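Local coordinates for topoisomerase IV subunit A (PDB 1ZVT), which belongs to the bacterial type II enzyme that decatenates and relaxes DNA, its C-terminal beta-pinwheel domain probably binding DNA and setting substrate preference, at residues 147-152 with 191-196. Sequence-based numbering, arbitrary orientation.
Sequences LLAITQ and AQLYVL
A191 and Q192 both turn their backbone N-H to the carbonyl of I150, so the antiparallel pairing of 191-196 with 147-152 starts with a classic beta bulge. A191 N lies 2.9 Å from I150 O in a bent bond (139° at the hydrogen), while Q192 N reaches the same oxygen more squarely at 163°; both donors lie in the carbonyl plane. Q192 returns its own O to I150 N, and the two CB atoms, Q192 to I150, sit 4.1 Å apart. On the other face L193 CD1 packs against L147 CD2 at 3.7 Å and, more loosely, A149 CB. Both L147 and L193 also rest on L99 of strand 97-101, in the neighbouring blade. Y194 forms the next hydrogen-bonded pair, its N 2.8 Å from L148 O and its O accepting from L148 N. Its CG stands beside the backbone N (chi1 -46°), and one ring edge meets aliphatic methyls near the ring plane: L148 CD2 at CD1, 3.9 Å away, and I150 CD1 at CE1. V195 pairs with L147 without hydrogen bonds, while L147 CA directs a C-H at Y194 O. L196 closes the run, its CD1 3.9 Å from L148 CD2; both leucines also touch L202 of strand 201-206. Strand 190-196 forms one edge of a four-stranded pinwheel blade, with 146-151 its inner neighbour. Main-chain bonds thus fix the register over I150 and L148, and I150 O, accepting from two N-H groups, accommodates the bulge's extra residue, whereas the side chains meet one another through apolar contacts.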
loop_
_atom_site.group_PDB
_atom_site.type_symbol
_atom_site.label_atom_id
_atom_site.label_comp_id
_atom_site.label_asym_id
_atom_site.label_seq_id
_atom_site.Cartn_x
_atom_site.Cartn_y
_atom_site.Cartn_z
ATOM N N LEU A 147 -6.219 -0.772 -13.100
ATOM C CA LEU A 147 -5.380 0.110 -12.285
ATOM C C LEU A 147 -5.840 1.536 -12.562
ATOM O O LEU A 147 -6.068 1.899 -13.713
ATOM C CB LEU A 147 -3.903 -0.066 -12.697
ATOM C CG LEU A 147 -2.826 0.776 -11.998
ATOM C CD1 LEU A 147 -1.487 0.056 -12.054
ATOM C CD2 LEU A 147 -2.723 2.183 -12.605
ATOM N N LEU A 148 -6.003 2.328 -11.509
ATOM C CA LEU A 148 -6.419 3.714 -11.664
ATOM C C LEU A 148 -5.433 4.565 -10.893
ATOM O O LEU A 148 -5.188 4.330 -9.695
ATOM C CB LEU A 148 -7.851 3.932 -11.150
ATOM C CG LEU A 148 -8.335 5.380 -11.200
ATOM C CD1 LEU A 148 -8.433 5.930 -12.626
ATOM C CD2 LEU A 148 -9.669 5.536 -10.494
ATOM N N ALA A 149 -4.795 5.487 -11.608
ATOM C CA ALA A 149 -3.803 6.361 -10.998
ATOM C C ALA A 149 -4.298 7.781 -11.071
ATOM O O ALA A 149 -4.857 8.198 -12.090
ATOM C CB ALA A 149 -2.456 6.271 -11.790
ATOM N N ILE A 150 -4.091 8.536 -9.992
ATOM C CA ILE A 150 -4.456 9.954 -9.949
ATOM C C ILE A 150 -3.236 10.716 -9.452
ATOM O O ILE A 150 -2.679 10.366 -8.415
ATOM C CB ILE A 150 -5.632 10.232 -8.956
ATOM C CG1 ILE A 150 -6.833 9.324 -9.313
ATOM C CG2 ILE A 150 -5.999 11.737 -8.980
ATOM C CD1 ILE A 150 -7.991 9.479 -8.291
ATOM N N THR A 151 -2.804 11.732 -10.194
ATOM C CA THR A 151 -1.625 12.504 -9.783
ATOM C C THR A 151 -1.951 13.706 -8.889
ATOM O O THR A 151 -3.108 14.161 -8.828
ATOM C CB THR A 151 -0.827 13.038 -10.999
ATOM O OG1 THR A 151 -1.559 14.082 -11.649
ATOM C CG2 THR A 151 -0.566 11.922 -12.006
ATOM N N GLN A 152 -0.906 14.253 -8.264
ATOM C CA GLN A 152 -1.022 15.426 -7.402
ATOM C C GLN A 152 -1.550 16.618 -8.212
ATOM O O GLN A 152 -2.269 17.473 -7.686
ATOM C CB GLN A 152 0.364 15.710 -6.831
ATOM C CG GLN A 152 0.526 16.870 -5.910
ATOM C CD GLN A 152 1.985 17.072 -5.530
ATOM O OE1 GLN A 152 2.474 18.210 -5.487
ATOM N NE2 GLN A 152 2.701 15.964 -5.285
ATOM N N ALA A 191 -0.614 10.564 -6.431
ATOM C CA ALA A 191 -1.388 10.854 -5.208
ATOM C C ALA A 191 -2.227 9.695 -4.731
ATOM O O ALA A 191 -2.330 9.476 -3.513
ATOM C CB ALA A 191 -2.315 12.036 -5.445
ATOM N N GLN A 192 -2.872 9.002 -5.665
ATOM C CA GLN A 192 -3.721 7.864 -5.315
ATOM C C GLN A 192 -3.495 6.774 -6.340
ATOM O O GLN A 192 -3.287 7.077 -7.518
ATOM C CB GLN A 192 -5.199 8.238 -5.397
ATOM C CG GLN A 192 -5.615 9.454 -4.550
ATOM C CD GLN A 192 -5.996 9.130 -3.131
ATOM O OE1 GLN A 192 -6.037 10.026 -2.288
ATOM N NE2 GLN A 192 -6.323 7.879 -2.860
ATOM N N LEU A 193 -3.562 5.524 -5.908
ATOM C CA LEU A 193 -3.401 4.409 -6.831
ATOM C C LEU A 193 -4.285 3.270 -6.387
ATOM O O LEU A 193 -4.111 2.742 -5.259
ATOM C CB LEU A 193 -1.934 3.926 -6.803
ATOM C CG LEU A 193 -1.503 2.785 -7.741
ATOM C CD1 LEU A 193 -1.714 3.175 -9.216
ATOM C CD2 LEU A 193 -0.033 2.424 -7.526
ATOM N N TYR A 194 -5.191 2.864 -7.264
ATOM C CA TYR A 194 -6.171 1.806 -6.920
ATOM C C TYR A 194 -6.150 0.667 -7.912
ATOM O O TYR A 194 -5.713 0.842 -9.044
ATOM C CB TYR A 194 -7.582 2.396 -6.965
ATOM C CG TYR A 194 -7.773 3.722 -6.296
ATOM C CD1 TYR A 194 -8.067 4.856 -7.054
ATOM C CD2 TYR A 194 -7.699 3.847 -4.913
ATOM C CE1 TYR A 194 -8.285 6.085 -6.441
ATOM C CE2 TYR A 194 -7.901 5.084 -4.292
ATOM C CZ TYR A 194 -8.190 6.183 -5.075
ATOM O OH TYR A 194 -8.402 7.417 -4.517
ATOM N N VAL A 195 -6.689 -0.486 -7.502
ATOM C CA VAL A 195 -6.968 -1.560 -8.434
ATOM C C VAL A 195 -8.438 -1.863 -8.214
ATOM O O VAL A 195 -8.867 -2.136 -7.069
ATOM C CB VAL A 195 -6.054 -2.788 -8.244
ATOM C CG1 VAL A 195 -6.497 -3.904 -9.160
ATOM C CG2 VAL A 195 -4.577 -2.411 -8.529
ATOM N N LEU A 196 -9.210 -1.694 -9.281
ATOM C CA LEU A 196 -10.663 -1.710 -9.199
ATOM C C LEU A 196 -11.201 -2.717 -10.195
ATOM O O LEU A 196 -10.676 -2.858 -11.295
ATOM C CB LEU A 196 -11.272 -0.366 -9.622
ATOM C CG LEU A 196 -10.699 1.025 -9.392
ATOM C CD1 LEU A 196 -11.167 1.964 -10.503
ATOM C CD2 LEU A 196 -11.166 1.521 -8.054
#